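Local structure of spectinomycin 9-adenylyltransferase (Enterococcus faecalis, 6SXJ) at residues M133-Q136 / A137-N141; G146-L150 / E151-P155. The protein transfers an adenylyl group from ATP to the 9-hydroxyl of spectinomycin, which gives the bacterium resistance to this antibiotic but not to streptomycin. All coordinates share one frame; numbering follows the deposited sequence.

Overall arrangement
The two interactions follow each other along the chain and touch in space, with centres about 11 Å apart. Interaction 1 spans the last turns of helix 130-139 and the two residues after it. Strand 142-144 comes next, at one edge of the mixed sheet beside strand 27-33. Interaction 2 lies in the loop that leads from this strand to helix 159-173. The loop packs back on helix 130-139. Ala-137 CB meets Leu-150 CD2 at 3.6 Å, and Lys-138 CE lies 3.5 Å from Pro-155 O. Both contacts also touch strand 27-33. Interaction 2 is farther out, about 20 Å from the centre of the chain, and Tyr-148 lies beside a bound glycerol, probably from the crystallisation liquor.

Interaction 1 of 2, residues M133-Q136 / A137-N141; sequences MLYQ and AKRKN
The C-terminal end of helix 130-139 holds this contact, where Tyr-135 and Arg-139 meet one turn apart. Arg-139 CD lies over one face of the Tyr-135 ring, 3.8 Å from its centroid, in a CH-pi contact. The ring atom closest to Arg-139 CD is Tyr-135 CE2, at 3.4 Å. Tyr-135 CG lies anti to the backbone N (chi1 180°), and the ring projects outward from the helix. The Arg-139 chain, its CG beside the backbone N, runs back towards the N-terminal end and lays CD over the ring. The chain then bends at chi3, and its guanidinium runs nearly parallel to the ring, with 12° between the planes. Arg-139 NE passes Tyr-135 OH at 3.9 Å. Arg-139 is exposed to solvent and Tyr-135 partly so. Four backbone bonds of the i to i+4 kind span the segments. The first, from Ala-137 N to Met-133 O, measures 2.6 Å. The last runs from Lys-140 N to Gln-136 O. Gln-136 O also receives a weak bond from Arg-139 N. Lys-140 is the first residue to leave helical angles, and the chain turns towards strand 142-144. Here Asn-141 reaches back with its side chain. Asn-141 ND2 gives a hydrogen bond of 3.0 Å to Ala-137 O, a carbonyl of the last helical turn. The acceptor lies close to the plane of the asparagine amide, while the donor is tilted 31° from the carbonyl plane. On the sheet side, Ala-137 packs on Phe-33 and Leu-50, and Leu-134 packs on Leu-50 and Ile-90. Gln-136 NE2 is hydrogen-bonded to Glu-38.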
ATOM      1  N   MET A 133       0.546   5.502   4.664  1.00 50.48           N
ATOM      2  CA  MET A 133      -0.154   4.342   5.195  1.00 56.45           C
ATOM      3  C   MET A 133      -0.579   4.582   6.635  1.00 53.29           C
ATOM      4  O   MET A 133      -1.754   4.414   6.983  1.00 57.31           O
ATOM      5  CB  MET A 133       0.748   3.112   5.097  1.00 52.96           C
ATOM      6  CG  MET A 133       1.375   2.926   3.731  1.00 63.61           C
ATOM      7  SD  MET A 133       2.539   1.560   3.654  1.00 76.71           S
ATOM      8  CE  MET A 133       1.738   0.335   4.697  1.00 54.73           C
ATOM      9  N   LEU A 134       0.367   4.981   7.485  1.00 46.50           N
ATOM     10  CA  LEU A 134       0.036   5.265   8.877  1.00 48.12           C
ATOM     11  C   LEU A 134      -1.020   6.356   8.972  1.00 54.81           C
ATOM     12  O   LEU A 134      -1.896   6.311   9.844  1.00 58.04           O
ATOM     13  CB  LEU A 134       1.296   5.662   9.644  1.00 52.53           C
ATOM     14  CG  LEU A 134       2.422   4.628   9.689  1.00 61.10           C
ATOM     15  CD1 LEU A 134       3.627   5.170  10.447  1.00 56.78           C
ATOM     16  CD2 LEU A 134       1.928   3.337  10.318  1.00 59.92           C
ATOM     17  N   TYR A 135      -0.959   7.346   8.083  1.00 58.21           N
ATOM     18  CA  TYR A 135      -2.006   8.362   8.049  1.00 53.33           C
ATOM     19  C   TYR A 135      -3.342   7.740   7.664  1.00 58.89           C
ATOM     20  O   TYR A 135      -4.366   7.986   8.312  1.00 58.42           O
ATOM     21  CB  TYR A 135      -1.624   9.473   7.072  1.00 62.56           C
ATOM     22  CG  TYR A 135      -2.648  10.573   6.967  1.00 54.81           C
ATOM     23  CD1 TYR A 135      -2.624  11.658   7.834  1.00 63.75           C
ATOM     24  CD2 TYR A 135      -3.640  10.531   5.994  1.00 56.57           C
ATOM     25  CE1 TYR A 135      -3.567  12.667   7.740  1.00 68.03           C
ATOM     26  CE2 TYR A 135      -4.579  11.534   5.889  1.00 66.77           C
ATOM     27  CZ  TYR A 135      -4.540  12.597   6.764  1.00 67.73           C
ATOM     28  OH  TYR A 135      -5.478  13.598   6.657  1.00 80.33           O
ATOM     29  N   GLN A 136      -3.345   6.928   6.607  1.00 57.49           N
ATOM     30  CA  GLN A 136      -4.558   6.230   6.196  1.00 59.44           C
ATOM     31  C   GLN A 136      -5.067   5.325   7.311  1.00 57.64           C
ATOM     32  O   GLN A 136      -6.221   5.428   7.736  1.00 64.09           O
ATOM     33  CB  GLN A 136      -4.270   5.422   4.929  1.00 52.30           C
ATOM     34  CG  GLN A 136      -5.443   4.636   4.386  1.00 69.57           C
ATOM     35  CD  GLN A 136      -5.174   4.075   2.998  1.00 63.82           C
ATOM     36  OE1 GLN A 136      -4.027   3.918   2.592  1.00 74.84           O
ATOM     37  NE2 GLN A 136      -6.238   3.776   2.265  1.00 77.57           N
ATOM     38  N   ALA A 137      -4.208   4.428   7.798  1.00 57.58           N
ATOM     39  CA  ALA A 137      -4.622   3.480   8.826  1.00 48.78           C
ATOM     40  C   ALA A 137      -5.113   4.195  10.079  1.00 61.74           C
ATOM     41  O   ALA A 137      -6.120   3.796  10.675  1.00 55.46           O
ATOM     42  CB  ALA A 137      -3.463   2.544   9.165  1.00 50.41           C
ATOM     43  N   LYS A 138      -4.411   5.251  10.498  1.00 59.93           N
ATOM     44  CA  LYS A 138      -4.778   5.949  11.726  1.00 58.32           C
ATOM     45  C   LYS A 138      -6.187   6.520  11.648  1.00 63.76           C
ATOM     46  O   LYS A 138      -6.885   6.591  12.666  1.00 65.84           O
ATOM     47  CB  LYS A 138      -3.767   7.060  12.018  1.00 57.51           C
ATOM     48  CG  LYS A 138      -3.839   7.617  13.430  1.00 69.24           C
ATOM     49  CD  LYS A 138      -2.510   8.227  13.871  1.00 69.51           C
ATOM     50  CE  LYS A 138      -2.638   8.927  15.222  1.00 64.43           C
ATOM     51  NZ  LYS A 138      -3.281  10.269  15.103  1.00 74.15           N
ATOM     52  N   ARG A 139      -6.634   6.915  10.454  1.00 63.56           N
ATOM     53  CA  ARG A 139      -7.958   7.513  10.327  1.00 64.46           C
ATOM     54  C   ARG A 139      -9.056   6.464  10.227  1.00 62.53           C
ATOM     55  O   ARG A 139     -10.172   6.700  10.705  1.00 65.81           O
ATOM     56  CB  ARG A 139      -8.013   8.431   9.106  1.00 72.11           C
ATOM     57  CG  ARG A 139      -7.248   9.741   9.276  1.00 84.26           C
ATOM     58  CD  ARG A 139      -7.009  10.435   7.938  1.00 77.58           C
ATOM     59  NE  ARG A 139      -8.251  10.905   7.325  1.00 95.83           N
ATOM     60  CZ  ARG A 139      -8.776  10.409   6.206  1.00 92.67           C
ATOM     61  NH1 ARG A 139      -8.170   9.419   5.563  1.00 84.63           N
ATOM     62  NH2 ARG A 139      -9.910  10.905   5.728  1.00 96.43           N
ATOM     63  N   LYS A 140      -8.783   5.322   9.601  1.00 58.77           N
ATOM     64  CA  LYS A 140      -9.763   4.243   9.557  1.00 56.24           C
ATOM     65  C   LYS A 140      -9.039   2.911   9.469  1.00 59.01           C
ATOM     66  O   LYS A 140      -8.299   2.660   8.511  1.00 53.31           O
ATOM     67  CB  LYS A 140     -10.727   4.402   8.379  1.00 63.08           C
ATOM     68  CG  LYS A 140     -11.755   3.274   8.280  1.00 64.59           C
ATOM     69  CD  LYS A 140     -13.140   3.782   7.917  1.00 68.64           C
ATOM     70  CE  LYS A 140     -14.219   2.763   8.285  1.00 81.72           C
ATOM     71  NZ  LYS A 140     -14.516   2.740   9.751  1.00 81.21           N
ATOM     72  N   ASN A 141      -9.272   2.060  10.465  1.00 53.81           N
ATOM     73  CA  ASN A 141      -8.678   0.738  10.518  1.00 52.14           C
ATOM     74  C   ASN A 141      -9.646  -0.208  11.209  1.00 50.75           C
ATOM     75  O   ASN A 141     -10.625   0.216  11.835  1.00 56.73           O
ATOM     76  CB  ASN A 141      -7.342   0.766  11.262  1.00 51.92           C
ATOM     77  CG  ASN A 141      -7.508   1.100  12.734  1.00 49.11           C
ATOM     78  OD1 ASN A 141      -7.854   0.240  13.535  1.00 55.00           O
ATOM     79  ND2 ASN A 141      -7.269   2.352  13.091  1.00 49.28           N
TER

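Interaction 2 of 2, residues G146-L150 / E151-P155; sequences GNYDL and EELLP
Glu-152 folds back on Asp-149 in the loop between strand 142-144 and helix 159-173. Glu-152 CB sits 3.3 Å from Asp-149 O. Glu-152 CG stays near the same carbonyl oxygen, at 3.6 Å from Asp-149 O. With CG beside its own backbone N (chi1 -51°) and the chain extended beyond, the carboxylate reaches the start of the turn. There Glu-152 OE1 accepts a hydrogen bond of 3.0 Å from Asp-149 N, fairly straight at 155°. The donor comes from the anti side of OE1, 34° out of the carboxylate plane. The other oxygen, OE2, lies at the edge of the Tyr-148 ring, near its plane. The glutamate carboxylate thus takes the backbone N-H three residues earlier and closes the turn from the side-chain side. The backbone turns with it in two overlapping i to i+3 turns: Glu-152 N bonds to Asp-149 O, and Leu-153 N bonds to Leu-150 O at 2.7 Å. Three leucines face the fold. Leu-150 CD1 meets Leu-154 CD1 at 3.8 Å, and both side chains pack on helix 130-139. Leu-153 CD2 touches Tyr-148 CB at 3.8 Å, with the two side chains crossing at about a right angle. Three acids gather on the outer side. Asp-149 OD2 is 4.4 Å from Glu-152 OE1. Asp-149 OD2 is also 4.3 Å from Glu-151 OE2. Arg-143 offers Asp-149 a long, weak ion pair. The close negative charges may raise the affinity of these carboxylates for a proton, while the backbone N-H bound to Glu-152 would favour its charged form.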
ATOM      1  N   GLY A 146      -5.258  -7.205  19.779  1.00 54.62           N
ATOM      2  CA  GLY A 146      -4.515  -6.243  20.570  1.00 54.86           C
ATOM      3  C   GLY A 146      -5.390  -5.531  21.577  1.00 59.60           C
ATOM      4  O   GLY A 146      -6.612  -5.474  21.413  1.00 51.64           O
ATOM      5  N   ASN A 147      -4.777  -4.986  22.625  1.00 57.10           N
ATOM      6  CA  ASN A 147      -5.514  -4.323  23.690  1.00 58.53           C
ATOM      7  C   ASN A 147      -5.699  -2.832  23.451  1.00 64.39           C
ATOM      8  O   ASN A 147      -6.346  -2.171  24.270  1.00 66.37           O
ATOM      9  CB  ASN A 147      -4.807  -4.526  25.037  1.00 62.11           C
ATOM     10  CG  ASN A 147      -4.777  -5.982  25.477  1.00 59.63           C
ATOM     11  OD1 ASN A 147      -5.658  -6.771  25.131  1.00 64.53           O
ATOM     12  ND2 ASN A 147      -3.757  -6.340  26.249  1.00 60.13           N
ATOM     13  N   TYR A 148      -5.157  -2.281  22.362  1.00 60.02           N
ATOM     14  CA  TYR A 148      -5.194  -0.843  22.125  1.00 57.19           C
ATOM     15  C   TYR A 148      -5.643  -0.548  20.700  1.00 47.16           C
ATOM     16  O   TYR A 148      -5.387  -1.322  19.776  1.00 55.94           O
ATOM     17  CB  TYR A 148      -3.817  -0.185  22.377  1.00 58.94           C
ATOM     18  CG  TYR A 148      -3.160  -0.611  23.673  1.00 65.12           C
ATOM     19  CD1 TYR A 148      -3.235   0.183  24.813  1.00 73.14           C
ATOM     20  CD2 TYR A 148      -2.467  -1.808  23.759  1.00 69.00           C
ATOM     21  CE1 TYR A 148      -2.637  -0.209  26.005  1.00 63.40           C
ATOM     22  CE2 TYR A 148      -1.873  -2.210  24.945  1.00 71.89           C
ATOM     23  CZ  TYR A 148      -1.964  -1.406  26.064  1.00 65.60           C
ATOM     24  OH  TYR A 148      -1.362  -1.799  27.239  1.00 72.96           O
ATOM     25  N   ASP A 149      -6.363   0.561  20.547  1.00 50.03           N
ATOM     26  CA  ASP A 149      -6.657   1.090  19.224  1.00 54.16           C
ATOM     27  C   ASP A 149      -5.375   1.643  18.611  1.00 57.13           C
ATOM     28  O   ASP A 149      -4.471   2.104  19.314  1.00 52.81           O
ATOM     29  CB  ASP A 149      -7.723   2.187  19.302  1.00 55.99           C
ATOM     30  CG  ASP A 149      -9.127   1.633  19.317  1.00 58.09           C
ATOM     31  OD1 ASP A 149      -9.354   0.581  18.688  1.00 61.77           O
ATOM     32  OD2 ASP A 149     -10.007   2.251  19.951  1.00 54.91           O
ATOM     33  N   LEU A 150      -5.298   1.589  17.283  1.00 58.48           N
ATOM     34  CA  LEU A 150      -4.080   2.009  16.601  1.00 54.63           C
ATOM     35  C   LEU A 150      -3.704   3.436  16.984  1.00 55.65           C
ATOM     36  O   LEU A 150      -2.534   3.724  17.267  1.00 62.54           O
ATOM     37  CB  LEU A 150      -4.261   1.882  15.089  1.00 49.87           C
ATOM     38  CG  LEU A 150      -3.053   2.264  14.228  1.00 56.50           C
ATOM     39  CD1 LEU A 150      -1.805   1.527  14.670  1.00 46.12           C
ATOM     40  CD2 LEU A 150      -3.369   1.975  12.763  1.00 55.23           C
ATOM     41  N   GLU A 151      -4.688   4.338  17.021  1.00 56.06           N
ATOM     42  CA  GLU A 151      -4.407   5.743  17.302  1.00 57.55           C
ATOM     43  C   GLU A 151      -3.699   5.919  18.642  1.00 65.97           C
ATOM     44  O   GLU A 151      -2.998   6.918  18.853  1.00 55.20           O
ATOM     45  CB  GLU A 151      -5.710   6.545  17.277  1.00 66.35           C
ATOM     46  CG  GLU A 151      -6.699   6.169  18.375  1.00 60.01           C
ATOM     47  CD  GLU A 151      -8.121   6.607  18.056  1.00 74.00           C
ATOM     48  OE1 GLU A 151      -8.315   7.316  17.046  1.00 75.69           O
ATOM     49  OE2 GLU A 151      -9.048   6.243  18.814  1.00 77.39           O
ATOM     50  N   GLU A 152      -3.882   4.972  19.565  1.00 64.04           N
ATOM     51  CA  GLU A 152      -3.194   5.045  20.849  1.00 60.75           C
ATOM     52  C   GLU A 152      -1.726   4.659  20.755  1.00 57.14           C
ATOM     53  O   GLU A 152      -0.961   4.927  21.690  1.00 57.54           O
ATOM     54  CB  GLU A 152      -3.855   4.130  21.884  1.00 54.73           C
ATOM     55  CG  GLU A 152      -5.347   4.287  22.029  1.00 58.55           C
ATOM     56  CD  GLU A 152      -5.888   3.426  23.153  1.00 64.95           C
ATOM     57  OE1 GLU A 152      -6.662   2.488  22.868  1.00 61.76           O
ATOM     58  OE2 GLU A 152      -5.516   3.677  24.321  1.00 69.51           O
ATOM     59  N   LEU A 153      -1.323   4.007  19.671  1.00 57.11           N
ATOM     60  CA  LEU A 153       0.035   3.516  19.522  1.00 59.30           C
ATOM     61  C   LEU A 153       0.862   4.361  18.565  1.00 50.92           C
ATOM     62  O   LEU A 153       2.034   4.045  18.347  1.00 62.07           O
ATOM     63  CB  LEU A 153       0.018   2.067  19.033  1.00 62.93           C
ATOM     64  CG  LEU A 153      -0.879   1.059  19.744  1.00 58.31           C
ATOM     65  CD1 LEU A 153      -1.056  -0.149  18.832  1.00 57.58           C
ATOM     66  CD2 LEU A 153      -0.306   0.643  21.081  1.00 62.31           C
ATOM     67  N   LEU A 154       0.286   5.422  18.000  1.00 55.17           N
ATOM     68  CA  LEU A 154       0.946   6.250  17.006  1.00 64.34           C
ATOM     69  C   LEU A 154       0.825   7.722  17.382  1.00 66.90           C
ATOM     70  O   LEU A 154      -0.259   8.173  17.772  1.00 62.93           O
ATOM     71  CB  LEU A 154       0.328   6.037  15.618  1.00 62.77           C
ATOM     72  CG  LEU A 154       0.675   4.771  14.836  1.00 58.37           C
ATOM     73  CD1 LEU A 154      -0.176   4.742  13.569  1.00 51.88           C
ATOM     74  CD2 LEU A 154       2.143   4.710  14.507  1.00 58.90           C
ATOM     75  N   PRO A 155       1.907   8.494  17.262  1.00 63.81           N
ATOM     76  CA  PRO A 155       1.802   9.939  17.497  1.00 61.36           C
ATOM     77  C   PRO A 155       0.971  10.614  16.417  1.00 64.27           C
ATOM     78  O   PRO A 155       0.708  10.054  15.351  1.00 67.69           O
ATOM     79  CB  PRO A 155       3.259  10.416  17.450  1.00 68.85           C
ATOM     80  CG  PRO A 155       3.942   9.433  16.524  1.00 65.09           C
ATOM     81  CD  PRO A 155       3.247   8.104  16.773  1.00 68.84           C
TER